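Local coordinates for protein flap endonuclease 1 (Desulfurococcus amylolyticus, PDB 3ORY) that probably cuts 5' flaps from branched DNA, as other structure-specific nucleases of the flap endonuclease family do, at residues I286-V290 and I291-K295; I241-G244 and I245-T249. All blocks are in the same frame, centred on the assembly; numbering follows the deposited sequence.

Contact 1: residues I286-V290 and I291-K295; sequences IEVDV and IAIKK. With PO4 (phosphate ion), chain D.
The carboxylate of Asp289 has the methyl group of Ala292 over one face. Ala292 CB is 3.4 Å from Asp289 CG and nearly as close to both oxygens. The amide of Ala292 reaches OD1 from this same face, 63° out of the carboxylate plane, with Ala292 N to Asp289 OD1 at 3.2 Å. Water 1 lies on the other side of the plane and donates to Asp289 OD1 at 2.7 Å. The water also accepts from Ile291 N, so one carboxylate oxygen serves two amides of the first turn, one directly and one through water. Asp289 CG is anti to its own backbone N (chi1 -169°), which carries the carboxylate forward to these amides. Asp289 is the N-cap of helix 290-298. A negative charge here probably interacts favourably with the helix dipole. The same residue is the centre of an inverse gamma turn that leads into the helix. Its carbonyl takes the first helical bond, Ile293 N to Asp289 O at 3.1 Å. Lys294 N follows with Val290 O. Val288, just before the cap, and Ile293 form a hydrophobic staple. Their side chains cross at a slant, and Val288 CG1 meets Ile293 CD1 at a tight 3.4 Å. Ile293 also packs on Tyr251 and Ile245. On another side of the helix start, Lys294 bends at chi3 (73°) and brings its ammonium group to a phosphate ion, probably from the crystallisation liquor. Lys294 NZ donates to phosphate O3 at 3.0 Å and to phosphate O2 at 3.1 Å. It also makes a salt bridge with Glu238. The backbone amides of Ile274 and Glu275 bind the same ion. Val290 CG2 and Ile291 CG1 line its near side with carbon.

Contact 2: residues I241-G244 and I245-T249; sequences IDIG and ILLGT
Ile245 fills the tight part of this helical turn. Its CD1 methyl lies 3.9 Å from Ile241 CG2. The same Ile245 CD1 is also 3.9 Å from Asp242 OD1, and the Asp242 and Ile245 side chains run side by side in the same direction. Ile245 CG1 is anti to its carbonyl carbon (chi1 -68°). This turns it back over the preceding turn, where it rests 3.5 Å from Ile241 O. Leu246 packs in the same way, with its CG 3.4 Å from Asp242 O. Beyond the segments, Ile293 and Ile274 cover Ile245, and Val268 and Phe256 cover Leu246. Leu247 lies on the more open side. Leu247 CG still rests 3.3 Å from Ile243 O, but beyond it the side chains meet loosely, with Leu247 CD1 4.2 Å from Ile243 CG2. Leu247 is partly exposed. Its neighbour Ile243 is buried against Ala264 and Leu265. Residues 241-247 form the C-terminal part of helix 237-247, the first helix of what is probably the helix-two-turn-helix motif of the flap endonuclease family. Helix 261-271 is then the second. Four successive amides, those of Ile245, Leu246, Leu247 and Gly248, donate to the carbonyls four residues earlier. The last bond, Gly248 N to Gly244 O, is 2.8 Å long. Gly248 then leaves the helix with phi at 121°. Its backbone angles would jam a beta carbon against the preceding carbonyl, so glycine suits the place. After this turn the contact is thin. Thr249 CG2 lies 3.8 Å from Gly244 O, while its hydroxyl OG1 bonds to Asn252 OD1 and Tyr251 N.

How the contacts relate
Along the chain contact 2 comes first, at the end of helix 237-247. The chain passes through helix 261-271 and a loop before contact 1 opens helix 290-298. Each contact is local and closes no more than a helical turn, one at a helix end and the other at a helix start. They follow in series and neither encloses nor crosses the other. The centres of contact 1 and contact 2 lie about 10 Å apart, and the two touch. Ile245 CD1 packs 3.6 Å from Val290 O and 3.7 Å from Ile293 CG2. Lys294 CD lies 3.6 Å from Asp242 OD1. Together these contacts tie helix 237-247 to the first turn of helix 290-298.

Contact 1: residues I286-V290 and I291-K295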
# COMPACT_ATOMS: atom_id res chain seq x y z
N ILE A 286 3.15 7.40 -25.62
CA ILE A 286 3.68 8.77 -25.68
C ILE A 286 5.18 8.82 -25.34
O ILE A 286 5.69 7.98 -24.60
CB ILE A 286 2.85 9.76 -24.80
CG1 ILE A 286 3.25 11.22 -25.06
CG2 ILE A 286 2.93 9.40 -23.31
CD1 ILE A 286 2.81 11.78 -26.41
N GLU A 287 5.87 9.81 -25.91
CA GLU A 287 7.26 10.11 -25.57
C GLU A 287 7.37 10.55 -24.10
O GLU A 287 6.52 11.27 -23.59
CB GLU A 287 7.82 11.19 -26.52
CG GLU A 287 9.16 11.83 -26.11
CD GLU A 287 10.34 10.86 -26.19
OE1 GLU A 287 10.36 9.86 -25.43
OE2 GLU A 287 11.26 11.11 -27.00
N VAL A 288 8.43 10.08 -23.43
CA VAL A 288 8.59 10.21 -21.99
C VAL A 288 9.97 10.80 -21.69
O VAL A 288 10.96 10.36 -22.26
CB VAL A 288 8.48 8.80 -21.32
CG1 VAL A 288 8.64 8.88 -19.84
CG2 VAL A 288 7.15 8.12 -21.66
N ASP A 289 10.04 11.80 -20.80
CA ASP A 289 11.33 12.38 -20.40
C ASP A 289 11.89 11.55 -19.24
O ASP A 289 11.77 11.94 -18.08
CB ASP A 289 11.17 13.85 -20.01
CG ASP A 289 12.50 14.58 -19.85
OD1 ASP A 289 13.56 13.93 -19.70
OD2 ASP A 289 12.48 15.82 -19.85
N VAL A 290 12.51 10.42 -19.57
CA VAL A 290 12.92 9.45 -18.55
C VAL A 290 14.02 9.98 -17.63
O VAL A 290 14.09 9.59 -16.48
CB VAL A 290 13.35 8.08 -19.16
CG1 VAL A 290 12.17 7.44 -19.92
CG2 VAL A 290 14.58 8.22 -20.05
N ILE A 291 14.87 10.87 -18.14
CA ILE A 291 15.93 11.45 -17.32
C ILE A 291 15.36 12.39 -16.26
O ILE A 291 15.75 12.34 -15.09
CB ILE A 291 17.04 12.15 -18.15
CG1 ILE A 291 17.76 11.13 -19.05
CG2 ILE A 291 18.06 12.84 -17.22
CD1 ILE A 291 18.83 11.72 -20.01
N ALA A 292 14.42 13.23 -16.67
CA ALA A 292 13.76 14.14 -15.72
C ALA A 292 12.99 13.37 -14.63
O ALA A 292 12.99 13.77 -13.47
CB ALA A 292 12.83 15.11 -16.46
N ILE A 293 12.35 12.27 -15.02
CA ILE A 293 11.61 11.44 -14.06
C ILE A 293 12.58 10.82 -13.05
O ILE A 293 12.33 10.85 -11.85
CB ILE A 293 10.77 10.33 -14.74
CG1 ILE A 293 9.70 10.95 -15.64
CG2 ILE A 293 10.10 9.46 -13.69
CD1 ILE A 293 9.00 9.94 -16.58
N LYS A 294 13.69 10.27 -13.53
CA LYS A 294 14.73 9.74 -12.66
C LYS A 294 15.23 10.80 -11.67
O LYS A 294 15.28 10.56 -10.44
CB LYS A 294 15.91 9.20 -13.49
CG LYS A 294 17.07 8.66 -12.62
CD LYS A 294 18.23 8.11 -13.46
CE LYS A 294 19.04 9.25 -14.11
NZ LYS A 294 20.23 8.75 -14.89
N LYS A 295 15.60 11.96 -12.19
CA LYS A 295 16.11 13.04 -11.32
C LYS A 295 15.08 13.50 -10.30
O LYS A 295 15.44 13.91 -9.18
CB LYS A 295 16.62 14.24 -12.14
CG LYS A 295 17.85 13.91 -13.00
CD LYS A 295 18.35 15.16 -13.74
CE LYS A 295 19.61 14.86 -14.57
NZ LYS A 295 20.67 14.22 -13.73
P PO4 D . 19.26 7.04 -17.94
O1 PO4 D . 17.87 7.28 -18.48
O2 PO4 D . 20.01 8.34 -17.92
O3 PO4 D . 19.19 6.51 -16.54
O4 PO4 D . 19.92 6.04 -18.85
O HOH W 1 14.96 12.05 -20.96

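Contact 2: residues I241-G244 and I245-T249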
# COMPACT_ATOMS: atom_id res chain seq x y z
N ILE A 241 15.63 3.06 -9.83
CA ILE A 241 14.64 4.03 -10.30
C ILE A 241 14.30 3.76 -11.77
O ILE A 241 13.13 3.77 -12.16
CB ILE A 241 15.14 5.48 -10.10
CG1 ILE A 241 15.17 5.81 -8.60
CG2 ILE A 241 14.26 6.47 -10.87
CD1 ILE A 241 15.92 7.13 -8.25
N ASP A 242 15.32 3.49 -12.59
CA ASP A 242 15.09 3.23 -14.00
C ASP A 242 14.22 1.99 -14.22
O ASP A 242 13.39 1.96 -15.13
CB ASP A 242 16.42 3.12 -14.76
CG ASP A 242 16.98 4.49 -15.18
OD1 ASP A 242 16.31 5.52 -14.96
OD2 ASP A 242 18.09 4.55 -15.73
N ILE A 243 14.41 0.97 -13.38
CA ILE A 243 13.55 -0.21 -13.43
C ILE A 243 12.09 0.22 -13.24
O ILE A 243 11.20 -0.20 -14.00
CB ILE A 243 13.96 -1.31 -12.41
CG1 ILE A 243 15.31 -1.92 -12.81
CG2 ILE A 243 12.90 -2.42 -12.37
CD1 ILE A 243 15.96 -2.74 -11.70
N GLY A 244 11.86 1.08 -12.25
CA GLY A 244 10.51 1.59 -11.98
C GLY A 244 9.91 2.34 -13.16
O GLY A 244 8.70 2.20 -13.45
N ILE A 245 10.73 3.16 -13.81
CA ILE A 245 10.31 3.95 -14.98
C ILE A 245 9.91 3.03 -16.14
O ILE A 245 8.92 3.30 -16.85
CB ILE A 245 11.41 4.97 -15.39
CG1 ILE A 245 11.55 6.06 -14.31
CG2 ILE A 245 11.10 5.59 -16.75
CD1 ILE A 245 12.78 6.97 -14.45
N LEU A 246 10.65 1.94 -16.32
CA LEU A 246 10.31 0.97 -17.38
C LEU A 246 8.97 0.30 -17.09
O LEU A 246 8.21 -0.01 -18.01
CB LEU A 246 11.41 -0.07 -17.54
CG LEU A 246 12.72 0.44 -18.14
CD1 LEU A 246 13.71 -0.70 -18.30
CD2 LEU A 246 12.46 1.10 -19.48
N LEU A 247 8.70 0.09 -15.81
CA LEU A 247 7.44 -0.52 -15.39
C LEU A 247 6.27 0.47 -15.42
O LEU A 247 5.13 0.09 -15.71
CB LEU A 247 7.60 -1.17 -14.01
CG LEU A 247 8.65 -2.29 -13.92
CD1 LEU A 247 8.68 -2.85 -12.50
CD2 LEU A 247 8.35 -3.40 -14.93
N GLY A 248 6.56 1.74 -15.13
CA GLY A 248 5.55 2.79 -15.20
C GLY A 248 5.33 3.53 -13.89
O GLY A 248 5.07 2.91 -12.86
N THR A 249 5.41 4.86 -13.94
CA THR A 249 5.23 5.73 -12.77
C THR A 249 4.06 6.68 -13.02
O THR A 249 3.44 6.64 -14.08
CB THR A 249 6.49 6.58 -12.51
OG1 THR A 249 6.65 7.53 -13.57
CG2 THR A 249 7.76 5.69 -12.45